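Local coordinates for flavin prenyltransferase UbiX (Aquifex aeolicus, PDB 2EJB), which probably transfers a dimethylallyl group from dimethylallyl phosphate to FMN, making the prenylated flavin cofactor used by the decarboxylase UbiD, at residues A[93-98]-A[123-128]; A[7-12]-A[105-110]; A[17-22]-A[164-169]; A[86-91]-A[171-176]; A[60-65]-A[70-75]. All coordinates share one frame; numbering follows the deposited sequence.

Interaction 1. Residues A[93-98]-A[123-128]; sequences NTLSCI and LLVREA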
# COMPACT_ATOMS: atom_id res chain seq x y z
N ASN A 93 3.66 14.15 2.77
CA ASN A 93 4.12 15.37 3.44
C ASN A 93 3.67 15.38 4.90
O ASN A 93 4.47 15.66 5.80
CB ASN A 93 3.58 16.61 2.70
CG ASN A 93 3.84 17.90 3.46
OD1 ASN A 93 2.93 18.47 4.06
ND2 ASN A 93 5.07 18.37 3.45
N THR A 94 2.40 15.08 5.14
CA THR A 94 1.87 15.05 6.50
C THR A 94 2.55 13.95 7.29
O THR A 94 2.86 14.12 8.47
CB THR A 94 0.34 14.82 6.49
OG1 THR A 94 -0.30 16.00 6.02
CG2 THR A 94 -0.17 14.47 7.88
N LEU A 95 2.80 12.81 6.64
CA LEU A 95 3.47 11.70 7.29
C LEU A 95 4.82 12.17 7.80
O LEU A 95 5.20 11.90 8.94
CB LEU A 95 3.68 10.55 6.30
CG LEU A 95 4.70 9.49 6.73
CD1 LEU A 95 4.23 8.80 8.02
CD2 LEU A 95 4.89 8.47 5.61
N SER A 96 5.54 12.89 6.95
CA SER A 96 6.86 13.40 7.30
C SER A 96 6.76 14.43 8.41
O SER A 96 7.47 14.34 9.41
CB SER A 96 7.52 14.02 6.06
OG SER A 96 8.82 14.50 6.36
N CYS A 97 5.88 15.41 8.25
CA CYS A 97 5.72 16.43 9.28
C CYS A 97 5.48 15.84 10.67
O CYS A 97 6.13 16.25 11.63
CB CYS A 97 4.59 17.39 8.89
SG CYS A 97 5.05 18.47 7.49
N ILE A 98 4.57 14.87 10.76
CA ILE A 98 4.26 14.25 12.04
C ILE A 98 5.44 13.42 12.57
O ILE A 98 5.78 13.50 13.75
CB ILE A 98 2.99 13.36 11.92
CG1 ILE A 98 1.78 14.25 11.62
CG2 ILE A 98 2.75 12.60 13.21
CD1 ILE A 98 0.49 13.48 11.36
N LEU A 123 -2.83 6.22 10.53
CA LEU A 123 -2.58 6.87 9.24
C LEU A 123 -2.82 5.92 8.06
O LEU A 123 -2.47 4.74 8.11
CB LEU A 123 -1.13 7.37 9.19
CG LEU A 123 -0.68 8.67 9.88
CD1 LEU A 123 -1.51 8.98 11.10
CD2 LEU A 123 0.81 8.54 10.24
N LEU A 124 -3.43 6.45 7.00
CA LEU A 124 -3.67 5.65 5.80
C LEU A 124 -2.76 6.25 4.75
O LEU A 124 -3.01 7.35 4.27
CB LEU A 124 -5.13 5.72 5.32
CG LEU A 124 -5.38 4.77 4.14
CD1 LEU A 124 -5.43 3.34 4.66
CD2 LEU A 124 -6.69 5.11 3.43
N VAL A 125 -1.70 5.53 4.40
CA VAL A 125 -0.75 6.02 3.42
C VAL A 125 -1.03 5.43 2.04
O VAL A 125 -1.30 4.24 1.89
CB VAL A 125 0.70 5.68 3.83
CG1 VAL A 125 1.67 6.17 2.76
CG2 VAL A 125 1.02 6.34 5.18
N ARG A 126 -0.95 6.30 1.04
CA ARG A 126 -1.21 5.92 -0.34
C ARG A 126 -0.11 6.53 -1.20
O ARG A 126 -0.18 7.70 -1.58
CB ARG A 126 -2.59 6.44 -0.75
CG ARG A 126 -3.14 5.95 -2.08
CD ARG A 126 -2.50 6.68 -3.24
NE ARG A 126 -1.70 5.78 -4.05
CZ ARG A 126 -0.80 6.18 -4.94
NH1 ARG A 126 -0.58 7.47 -5.13
NH2 ARG A 126 -0.12 5.27 -5.63
N GLU A 127 0.91 5.74 -1.49
CA GLU A 127 2.03 6.19 -2.31
C GLU A 127 2.68 4.97 -2.99
O GLU A 127 2.58 3.86 -2.49
CB GLU A 127 3.06 6.93 -1.45
CG GLU A 127 4.30 7.37 -2.21
CD GLU A 127 3.98 8.30 -3.36
OE1 GLU A 127 3.86 9.53 -3.12
OE2 GLU A 127 3.84 7.81 -4.50
N ALA A 128 3.34 5.20 -4.12
CA ALA A 128 3.99 4.12 -4.85
C ALA A 128 4.89 4.66 -5.96
O ALA A 128 4.46 5.51 -6.74
CB ALA A 128 2.94 3.18 -5.44
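Leu-95 spreads its forked tip over the aliphatic side chains of Leu-123 and Val-125, one methyl for each. CD1 of Leu-95 meets CD2 of Leu-123 at 4.1 Å, the two side chains passing at a slant. The other branch is a little looser: Leu-95 CD2 lies 4.4 Å from CG2 of Val-125. The reach comes from a CG set trans to the backbone nitrogen (chi1 164°), which carries the fork off the helix toward the sheet. Leu-123 answers with its CG beside its own nitrogen and an unusual second torsion of 29°, which brings CD2 against Leu-95 CD1. Its other methyl, CD1, faces Ile-98 one helical turn on, at 4.9 Å from Ile-98 CD1, so that pair borders the contact. No polar bond crosses between 93-98 and 123-128, and the three touching residues are all buried. Past the strand end the chain turns polar: Glu-127 OE2 takes the amide of Ala-128 on its anti side at 2.7 Å. Asn-93, Thr-94 and Arg-126 are predicted to bind FMN, so the apolar seam probably lies near the flavin site. Arg-126 NH2 bonds to Ser-152 O of the second subunit, linking that site to the dimer interface. Ser-91 OG caps Thr-94 N at the start of helix 92-100. This helix lies against strand 121-125, which runs between strands 82-90 and 147-150 of the parallel sheet; helix 132-143 covers Leu-95 through Asn-137 and Ile-141, and helix 106-117 meets Ile-98 through Leu-115.

Interaction 2. Residues A[7-12]-A[105-110]; sequences CITGAS and NLIHRV
Ile-107, in the first turn of helix 106-117, packs on Cys-7 and Thr-9 at the C-terminal end of strand 3-8 in the Rossmann-like parallel sheet of this flavoprotein. Both branches of the isoleucine are used. CG2, trans to the backbone nitrogen, sits 3.8 Å from Cys-7 CB, while the extended CG1-CD1 arm (chi2 -178°) runs past the same CB and brings CD1 to 3.9 Å from Thr-9 CG2. SG of Cys-7 lies alongside, 4.1 Å from Ile-107 CG1. Thr-9 divides its work: with chi1 at 64°, OG1 falls between the backbone nitrogen and carbonyl, turned toward the end of strand 82-90, where it bonds to Ser-91 N and lies close to Pro-89 O. Its methyl is thereby left to face the helix. Gly-10, Ala-11 and Ser-12, which follow directly, are predicted to bind FMN, so the contact lies at the root of the probable flavin-binding loop. The helix itself begins with Asn-105 as N-cap: OD1 accepts His-108 N at 2.7 Å, the donor almost in line with CG-OD1 (174°), and the same oxygen hangs 3.1 Å above the plane of the His-108 ring, shifted toward its rim.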
# COMPACT_ATOMS: atom_id res chain seq x y z
N CYS A 7 -8.77 13.62 10.35
CA CYS A 7 -8.08 14.62 9.54
C CYS A 7 -7.96 14.07 8.12
O CYS A 7 -7.55 12.93 7.93
CB CYS A 7 -6.69 14.89 10.09
SG CYS A 7 -6.64 15.43 11.82
N ILE A 8 -8.32 14.89 7.14
CA ILE A 8 -8.24 14.49 5.75
C ILE A 8 -7.25 15.39 5.04
O ILE A 8 -7.47 16.60 4.92
CB ILE A 8 -9.63 14.58 5.08
CG1 ILE A 8 -10.64 13.80 5.93
CG2 ILE A 8 -9.58 14.00 3.67
CD1 ILE A 8 -12.05 13.77 5.37
N THR A 9 -6.15 14.81 4.58
CA THR A 9 -5.10 15.57 3.91
C THR A 9 -5.19 15.48 2.39
O THR A 9 -5.96 14.69 1.85
CB THR A 9 -3.70 15.10 4.34
OG1 THR A 9 -3.50 13.74 3.93
CG2 THR A 9 -3.56 15.20 5.85
N GLY A 10 -4.39 16.30 1.72
CA GLY A 10 -4.38 16.33 0.27
C GLY A 10 -3.52 15.25 -0.35
O GLY A 10 -2.32 15.43 -0.57
N ALA A 11 -4.15 14.11 -0.62
CA ALA A 11 -3.48 12.97 -1.22
C ALA A 11 -4.53 12.20 -2.02
O ALA A 11 -5.71 12.22 -1.68
CB ALA A 11 -2.88 12.07 -0.14
N SER A 12 -4.10 11.54 -3.09
CA SER A 12 -5.02 10.77 -3.92
C SER A 12 -5.64 9.68 -3.05
O SER A 12 -4.92 8.89 -2.43
CB SER A 12 -4.29 10.14 -5.11
OG SER A 12 -5.18 9.41 -5.93
N ASN A 105 0.40 22.87 10.05
CA ASN A 105 -1.04 23.07 10.19
C ASN A 105 -1.56 22.36 11.44
O ASN A 105 -0.82 21.66 12.13
CB ASN A 105 -1.79 22.53 8.97
CG ASN A 105 -1.65 21.03 8.80
OD1 ASN A 105 -1.47 20.30 9.78
ND2 ASN A 105 -1.75 20.55 7.56
N LEU A 106 -2.85 22.54 11.71
CA LEU A 106 -3.50 21.93 12.86
C LEU A 106 -3.35 20.41 12.85
O LEU A 106 -3.09 19.79 13.88
CB LEU A 106 -4.98 22.29 12.89
CG LEU A 106 -5.82 21.65 14.01
CD1 LEU A 106 -5.26 22.04 15.37
CD2 LEU A 106 -7.27 22.08 13.87
N ILE A 107 -3.51 19.82 11.67
CA ILE A 107 -3.41 18.37 11.51
C ILE A 107 -2.08 17.84 12.04
O ILE A 107 -2.05 16.81 12.73
CB ILE A 107 -3.55 17.98 10.01
CG1 ILE A 107 -4.96 18.33 9.53
CG2 ILE A 107 -3.27 16.49 9.82
CD1 ILE A 107 -5.22 17.92 8.08
N HIS A 108 -1.00 18.53 11.73
CA HIS A 108 0.31 18.09 12.20
C HIS A 108 0.34 18.19 13.72
O HIS A 108 0.82 17.28 14.39
CB HIS A 108 1.40 18.98 11.59
CG HIS A 108 1.38 18.99 10.09
ND1 HIS A 108 2.00 19.96 9.34
CD2 HIS A 108 0.81 18.13 9.20
CE1 HIS A 108 1.82 19.70 8.05
NE2 HIS A 108 1.10 18.60 7.95
N ARG A 109 -0.22 19.28 14.24
CA ARG A 109 -0.27 19.49 15.68
C ARG A 109 -1.02 18.36 16.38
O ARG A 109 -0.58 17.85 17.42
CB ARG A 109 -0.95 20.83 15.99
CG ARG A 109 -1.20 21.07 17.48
CD ARG A 109 0.10 21.16 18.27
NE ARG A 109 -0.16 21.30 19.70
CZ ARG A 109 0.78 21.29 20.64
NH1 ARG A 109 2.06 21.15 20.31
NH2 ARG A 109 0.45 21.41 21.92
N VAL A 110 -2.16 17.97 15.81
CA VAL A 110 -2.98 16.91 16.39
C VAL A 110 -2.22 15.59 16.43
O VAL A 110 -2.39 14.79 17.34
CB VAL A 110 -4.29 16.73 15.60
CG1 VAL A 110 -5.11 15.58 16.19
CG2 VAL A 110 -5.10 18.03 15.63

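Interaction 3. Residues A[17-22]-A[164-169]; sequences GIKLLQ and DMINFV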
# COMPACT_ATOMS: atom_id res chain seq x y z
N GLY A 17 -11.27 8.74 3.19
CA GLY A 17 -11.59 9.57 4.35
C GLY A 17 -13.06 9.95 4.42
O GLY A 17 -13.62 10.11 5.51
N ILE A 18 -13.67 10.11 3.26
CA ILE A 18 -15.09 10.46 3.18
C ILE A 18 -15.90 9.28 3.68
O ILE A 18 -16.77 9.43 4.54
CB ILE A 18 -15.48 10.78 1.71
CG1 ILE A 18 -14.76 12.04 1.25
CG2 ILE A 18 -16.99 10.92 1.58
CD1 ILE A 18 -15.08 13.25 2.09
N LYS A 19 -15.60 8.10 3.14
CA LYS A 19 -16.30 6.87 3.51
C LYS A 19 -16.15 6.59 5.00
O LYS A 19 -17.12 6.20 5.67
CB LYS A 19 -15.75 5.69 2.71
CG LYS A 19 -16.50 4.39 2.92
CD LYS A 19 -17.99 4.57 2.68
CE LYS A 19 -18.28 5.02 1.26
NZ LYS A 19 -19.73 5.28 1.03
N LEU A 20 -14.94 6.78 5.52
CA LEU A 20 -14.69 6.54 6.94
C LEU A 20 -15.53 7.49 7.77
O LEU A 20 -16.09 7.11 8.80
CB LEU A 20 -13.20 6.75 7.25
CG LEU A 20 -12.80 6.70 8.73
CD1 LEU A 20 -13.36 5.44 9.37
CD2 LEU A 20 -11.28 6.74 8.86
N LEU A 21 -15.62 8.74 7.32
CA LEU A 21 -16.40 9.75 8.02
C LEU A 21 -17.86 9.34 8.09
O LEU A 21 -18.48 9.38 9.15
CB LEU A 21 -16.28 11.09 7.29
CG LEU A 21 -17.21 12.22 7.76
CD1 LEU A 21 -16.82 12.66 9.16
CD2 LEU A 21 -17.13 13.39 6.79
N GLN A 22 -18.41 8.94 6.96
CA GLN A 22 -19.81 8.54 6.91
C GLN A 22 -20.07 7.39 7.86
O GLN A 22 -21.06 7.40 8.59
CB GLN A 22 -20.18 8.14 5.48
CG GLN A 22 -20.00 9.27 4.48
CD GLN A 22 -20.13 8.79 3.05
OE1 GLN A 22 -19.55 7.77 2.67
NE2 GLN A 22 -20.87 9.53 2.24
N ASP A 164 -16.29 -1.77 -3.17
CA ASP A 164 -15.97 -2.92 -2.33
C ASP A 164 -14.55 -2.82 -1.78
O ASP A 164 -14.27 -3.31 -0.69
CB ASP A 164 -16.12 -4.23 -3.12
CG ASP A 164 -17.57 -4.56 -3.42
OD1 ASP A 164 -18.46 -3.96 -2.80
OD2 ASP A 164 -17.81 -5.45 -4.27
N MET A 165 -13.66 -2.19 -2.53
CA MET A 165 -12.28 -2.04 -2.08
C MET A 165 -12.16 -0.90 -1.07
O MET A 165 -11.36 -0.97 -0.13
CB MET A 165 -11.36 -1.80 -3.27
CG MET A 165 -11.19 -3.03 -4.15
SD MET A 165 -9.92 -2.83 -5.42
CE MET A 165 -10.86 -2.01 -6.68
N ILE A 166 -12.96 0.14 -1.25
CA ILE A 166 -12.95 1.27 -0.33
C ILE A 166 -13.44 0.81 1.04
O ILE A 166 -12.86 1.16 2.07
CB ILE A 166 -13.88 2.40 -0.82
CG1 ILE A 166 -13.41 2.91 -2.18
CG2 ILE A 166 -13.91 3.53 0.20
CD1 ILE A 166 -14.32 3.96 -2.79
N ASN A 167 -14.50 0.01 1.05
CA ASN A 167 -15.05 -0.51 2.30
C ASN A 167 -14.06 -1.42 3.00
O ASN A 167 -14.00 -1.46 4.23
CB ASN A 167 -16.36 -1.25 2.03
CG ASN A 167 -17.53 -0.31 1.81
OD1 ASN A 167 -17.36 0.84 1.40
ND2 ASN A 167 -18.74 -0.79 2.09
N PHE A 168 -13.29 -2.17 2.21
CA PHE A 168 -12.29 -3.07 2.79
C PHE A 168 -11.29 -2.25 3.60
O PHE A 168 -11.03 -2.54 4.77
CB PHE A 168 -11.53 -3.83 1.70
CG PHE A 168 -10.34 -4.58 2.21
CD1 PHE A 168 -10.48 -5.81 2.85
CD2 PHE A 168 -9.06 -4.02 2.13
CE1 PHE A 168 -9.38 -6.47 3.41
CE2 PHE A 168 -7.95 -4.67 2.68
CZ PHE A 168 -8.12 -5.90 3.32
N VAL A 169 -10.72 -1.23 2.96
CA VAL A 169 -9.74 -0.38 3.62
C VAL A 169 -10.36 0.33 4.83
O VAL A 169 -9.73 0.42 5.89
CB VAL A 169 -9.17 0.65 2.64
CG1 VAL A 169 -8.15 1.53 3.34
CG2 VAL A 169 -8.54 -0.07 1.45
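Lys-19 lays the first half of its side chain against Ile-166 and Asn-167 where helices 14-26 and 162-176 pack together in the layer over one face of the Rossmann-like parallel sheet. Its CB touches CG2 of Ile-166 at 3.8 Å. CG, trans to the backbone nitrogen (chi1 -174°), stays on the same methyl at 3.9 Å from Ile-166 CG2 and comes within 4.0 Å of Asn-167 OD1. CD keeps that distance from the amide oxygen, a van der Waals approach. Bends at chi2 and chi3 then curl the chain back toward its own helix, where NZ bonds to Gln-22 OE1 at 3.0 Å, tilted 21° from the carbonyl plane. The lysine and isoleucine side chains cross nearly at right angles, the methylenes packing while the charge is held at home. Cutting the lysine back to an alanine here is likely to uncover Ile-166 CG2 and Asn-167 and leave Gln-22 OE1 without its ammonium partner. Ile-166 also rests on Ile-15 and Tyr-16, and Lys-19 on Val-170. Toward the sheet, Leu-20 reaches Leu-6 of strand 3-8; on another side of helix 162-176, Met-165 and Phe-168 pack on Met-165 and Arg-126 of the second subunit.

Interaction 4. Residues A[86-91]-A[171-176]; sequences YVVPCS and GKLLDV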
# COMPACT_ATOMS: atom_id res chain seq x y z
N TYR A 86 -7.61 9.72 13.41
CA TYR A 86 -7.41 9.22 12.06
C TYR A 86 -6.90 10.33 11.16
O TYR A 86 -7.33 11.48 11.27
CB TYR A 86 -8.72 8.71 11.45
CG TYR A 86 -9.22 7.39 11.98
CD1 TYR A 86 -10.40 7.32 12.73
CD2 TYR A 86 -8.53 6.20 11.72
CE1 TYR A 86 -10.88 6.10 13.20
CE2 TYR A 86 -9.00 4.98 12.19
CZ TYR A 86 -10.18 4.94 12.93
OH TYR A 86 -10.65 3.73 13.39
N VAL A 87 -5.97 9.98 10.28
CA VAL A 87 -5.42 10.90 9.30
C VAL A 87 -5.59 10.08 8.03
O VAL A 87 -4.69 9.34 7.61
CB VAL A 87 -3.93 11.21 9.56
CG1 VAL A 87 -3.39 12.12 8.46
CG2 VAL A 87 -3.76 11.89 10.91
N VAL A 88 -6.77 10.21 7.44
CA VAL A 88 -7.16 9.46 6.26
C VAL A 88 -7.75 10.33 5.14
O VAL A 88 -8.83 10.91 5.30
CB VAL A 88 -8.23 8.39 6.63
CG1 VAL A 88 -8.63 7.59 5.40
CG2 VAL A 88 -7.69 7.48 7.74
N PRO A 89 -7.02 10.47 4.02
CA PRO A 89 -5.72 9.83 3.80
C PRO A 89 -4.62 10.73 4.35
O PRO A 89 -4.83 11.92 4.53
CB PRO A 89 -5.66 9.70 2.29
CG PRO A 89 -6.33 10.97 1.84
CD PRO A 89 -7.54 11.06 2.77
N CYS A 90 -3.45 10.14 4.59
CA CYS A 90 -2.31 10.88 5.10
C CYS A 90 -1.27 11.03 3.99
O CYS A 90 -0.62 10.06 3.62
CB CYS A 90 -1.70 10.14 6.29
SG CYS A 90 -0.23 10.94 7.00
N SER A 91 -1.12 12.25 3.47
CA SER A 91 -0.16 12.52 2.41
C SER A 91 1.25 12.25 2.91
O SER A 91 1.49 12.22 4.12
CB SER A 91 -0.27 13.98 1.95
OG SER A 91 0.13 14.88 2.98
N GLY A 171 -12.79 -0.72 6.60
CA GLY A 171 -13.00 -1.71 7.64
C GLY A 171 -11.71 -2.00 8.39
O GLY A 171 -11.72 -2.25 9.60
N LYS A 172 -10.60 -1.97 7.66
CA LYS A 172 -9.29 -2.20 8.26
C LYS A 172 -8.98 -1.08 9.24
O LYS A 172 -8.46 -1.32 10.33
CB LYS A 172 -8.21 -2.26 7.17
CG LYS A 172 -7.87 -3.66 6.70
CD LYS A 172 -7.13 -4.41 7.80
CE LYS A 172 -6.64 -5.77 7.33
NZ LYS A 172 -5.92 -6.50 8.42
N LEU A 173 -9.31 0.14 8.85
CA LEU A 173 -9.07 1.30 9.69
C LEU A 173 -9.88 1.24 10.98
O LEU A 173 -9.38 1.60 12.05
CB LEU A 173 -9.40 2.58 8.93
CG LEU A 173 -8.39 2.88 7.82
CD1 LEU A 173 -8.94 3.93 6.87
CD2 LEU A 173 -7.07 3.35 8.46
N LEU A 174 -11.12 0.79 10.88
CA LEU A 174 -11.96 0.68 12.05
C LEU A 174 -11.47 -0.44 12.96
O LEU A 174 -11.50 -0.30 14.18
CB LEU A 174 -13.42 0.47 11.65
CG LEU A 174 -14.08 1.75 11.10
CD1 LEU A 174 -15.41 1.41 10.44
CD2 LEU A 174 -14.26 2.77 12.21
N ASP A 175 -11.02 -1.54 12.37
CA ASP A 175 -10.52 -2.66 13.17
C ASP A 175 -9.31 -2.23 14.00
O ASP A 175 -9.08 -2.76 15.08
CB ASP A 175 -10.12 -3.84 12.28
CG ASP A 175 -11.31 -4.52 11.64
OD1 ASP A 175 -12.44 -4.37 12.17
OD2 ASP A 175 -11.12 -5.23 10.63
N VAL A 176 -8.53 -1.29 13.47
CA VAL A 176 -7.35 -0.82 14.19
C VAL A 176 -7.75 -0.30 15.57
O VAL A 176 -7.05 -0.52 16.55
CB VAL A 176 -6.63 0.30 13.42
CG1 VAL A 176 -5.51 0.88 14.28
CG2 VAL A 176 -6.06 -0.24 12.12
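A chi1 of -74° sets the Tyr-86 ring opposite its own carbonyl carbon and sends it off strand 82-90 to Leu-173, while Val-88, with CG1 trans to the nitrogen (chi1 -179°), offers both methyls to the same leucine. The phenol hydroxyl donates to the backbone: Tyr-86 OH lies 2.8 Å from Leu-173 O. That oxygen sits at the ring edge, near the ring plane, yet the hydroxyl stands 51° out of the carbonyl plane, so the bond misses the lone-pair directions. The same carbonyl also takes a weak bond from Val-176 N, so the buried phenol grips an oxygen already engaged within its helix. Around the bond the contact is apolar. Tyr-86 CE2 is 4.1 Å from Leu-173 CB, and Leu-174 CD2 closes in on the hydroxyl at 3.9 Å from Tyr-86 OH. Val-88 and Leu-173 meet tip to tip, CD1 of the leucine lying 3.9 Å from Val-88 CG2 and 4.0 Å from its CG1. The chain turns a corner here, with a cis peptide before Pro-89, and leads to Ser-91, predicted to bind FMN. Lys-172, predicted to bind dimethylallyl phosphate, extends to Ala-128 O of the second subunit. The contact joins helix 162-176 to mid-sheet strand 82-90: strands 3-8 and 121-125 flank Tyr-86 through Leu-6 and Val-122, and helix 14-26 brings Leu-20 onto both Tyr-86 and Val-88.

Interaction 5. Residues A[60-65]-A[70-75]; sequences NVRIHE and TSPLAS
His-64 is the buried end of this contact; from strand 61-65, the outermost strand at one side of the chain's Rossmann-like parallel sheet, it packs against the segment holding the 3-10 turn 72-74. Its imidazole is surrounded on several sides. Leu-73 CD1 stands over one face in a CH-pi contact, 4.2 Å from the ring centroid and only 11° off the normal, the two side chains at about a right angle. Pro-72 CD comes to the ring's edge, in its plane, at 3.5 Å from His-64 CE1. ND1 and Ser-71 OG approach to 2.7 Å, the serine hydroxyl being swung there by a chi1 of 173°, trans to its nitrogen. The remaining nitrogen, NE2, bonds to Asp-32 OD1 on the neighbouring strand 30-35, which fixes the rotation of the ring. A phenylalanine in its place would probably keep some cover under Leu-73 but leave Asp-32 without its imidazole partner and Ser-71 OG facing carbon. Arg-62, two residues back on the same strand face, marks the loose solvent side. Its guanidinium only brushes the proline, Arg-62 NH1 lying 4.2 Å from Pro-72 CG, and its stronger hold is a salt bridge from NE to that same Asp-32 OD1; the arginine remains exposed. Leu-106 of helix 106-117 packs on both His-64 and Ser-71. Within the turn itself, Ser-71 OG takes a weak bond from Leu-73 N at 3.3 Å, with an N-H...O angle of 140°.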
# COMPACT_ATOMS: atom_id res chain seq x y z
N ASN A 60 -23.77 15.38 14.16
CA ASN A 60 -22.72 15.52 15.17
C ASN A 60 -21.29 15.67 14.69
O ASN A 60 -20.37 15.10 15.27
CB ASN A 60 -22.81 14.36 16.17
CG ASN A 60 -24.19 14.20 16.75
OD1 ASN A 60 -24.91 15.18 16.93
ND2 ASN A 60 -24.57 12.97 17.05
N VAL A 61 -21.08 16.44 13.62
CA VAL A 61 -19.73 16.65 13.14
C VAL A 61 -19.33 18.10 13.41
O VAL A 61 -20.04 19.03 13.03
CB VAL A 61 -19.61 16.36 11.63
CG1 VAL A 61 -18.17 16.57 11.18
CG2 VAL A 61 -20.05 14.93 11.34
N ARG A 62 -18.20 18.28 14.09
CA ARG A 62 -17.69 19.61 14.40
C ARG A 62 -16.45 19.79 13.55
O ARG A 62 -15.49 19.02 13.65
CB ARG A 62 -17.36 19.73 15.89
CG ARG A 62 -16.83 21.10 16.30
CD ARG A 62 -16.78 21.27 17.82
NE ARG A 62 -16.04 20.20 18.48
CZ ARG A 62 -15.65 20.23 19.75
NH1 ARG A 62 -15.92 21.29 20.50
NH2 ARG A 62 -14.99 19.21 20.26
N ILE A 63 -16.47 20.80 12.69
CA ILE A 63 -15.37 21.08 11.79
C ILE A 63 -14.40 22.11 12.34
O ILE A 63 -14.81 23.13 12.90
CB ILE A 63 -15.88 21.56 10.42
CG1 ILE A 63 -16.83 20.51 9.84
CG2 ILE A 63 -14.71 21.82 9.48
CD1 ILE A 63 -17.46 20.93 8.52
N HIS A 64 -13.11 21.85 12.17
CA HIS A 64 -12.06 22.75 12.64
C HIS A 64 -11.20 23.21 11.47
O HIS A 64 -10.85 22.42 10.59
CB HIS A 64 -11.18 22.03 13.67
CG HIS A 64 -11.94 21.45 14.82
ND1 HIS A 64 -11.85 21.95 16.10
CD2 HIS A 64 -12.82 20.42 14.88
CE1 HIS A 64 -12.63 21.25 16.90
NE2 HIS A 64 -13.23 20.32 16.19
N GLU A 65 -10.87 24.50 11.46
CA GLU A 65 -10.05 25.07 10.40
C GLU A 65 -8.64 24.50 10.44
O GLU A 65 -8.01 24.47 11.50
CB GLU A 65 -10.00 26.59 10.53
CG GLU A 65 -11.26 27.29 10.09
CD GLU A 65 -11.45 27.24 8.59
OE1 GLU A 65 -11.55 26.13 8.03
OE2 GLU A 65 -11.50 28.32 7.96
N THR A 70 -6.26 27.10 17.89
CA THR A 70 -6.94 27.35 19.16
C THR A 70 -7.87 26.17 19.36
O THR A 70 -8.39 25.94 20.46
CB THR A 70 -7.78 28.65 19.13
OG1 THR A 70 -8.94 28.47 18.32
CG2 THR A 70 -6.96 29.81 18.59
N SER A 71 -8.08 25.43 18.28
CA SER A 71 -8.93 24.25 18.27
C SER A 71 -8.71 23.39 19.50
O SER A 71 -7.59 23.25 19.98
CB SER A 71 -8.64 23.42 17.02
OG SER A 71 -9.34 22.18 17.05
N PRO A 72 -9.79 22.80 20.04
CA PRO A 72 -9.66 21.95 21.22
C PRO A 72 -8.71 20.79 20.94
O PRO A 72 -7.95 20.37 21.81
CB PRO A 72 -11.08 21.45 21.45
CG PRO A 72 -11.92 22.57 20.91
CD PRO A 72 -11.20 22.92 19.63
N LEU A 73 -8.75 20.29 19.71
CA LEU A 73 -7.92 19.17 19.30
C LEU A 73 -6.43 19.42 19.48
O LEU A 73 -5.64 18.48 19.52
CB LEU A 73 -8.18 18.82 17.84
CG LEU A 73 -9.60 18.40 17.44
CD1 LEU A 73 -9.60 18.00 15.97
CD2 LEU A 73 -10.08 17.23 18.31
N ALA A 74 -6.04 20.69 19.57
CA ALA A 74 -4.63 21.03 19.72
C ALA A 74 -4.21 21.04 21.18
O ALA A 74 -3.08 21.40 21.51
CB ALA A 74 -4.35 22.39 19.09
N SER A 75 -5.12 20.63 22.06
CA SER A 75 -4.82 20.58 23.49
C SER A 75 -4.81 19.15 23.99
O SER A 75 -5.79 18.42 23.81
CB SER A 75 -5.86 21.39 24.28
OG SER A 75 -5.85 22.75 23.88

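How the interactions relate
From the N terminus, strand 3-8 opens interaction 2 and helix 14-26 opens interaction 3. Interaction 5 closes first, a short local loop at the sheet edge nested inside both, and touches interaction 2 through Leu-106. Strand 82-90 then opens interaction 4 and helix 92-100 interaction 1. Helix 106-117 closes interaction 2, which crosses interactions 1, 3 and 4. Strand 121-125 closes interaction 1, nested within 3 and 4. Helix 162-176 finally closes interactions 3 and 4, which cross each other and meet at Leu-20. Interactions 1, 2 and 4 tie helices 92-100, 106-117 and 162-176 to the central strands; 3 pairs helix 14-26 with 162-176, and 5 stays at the edge strand.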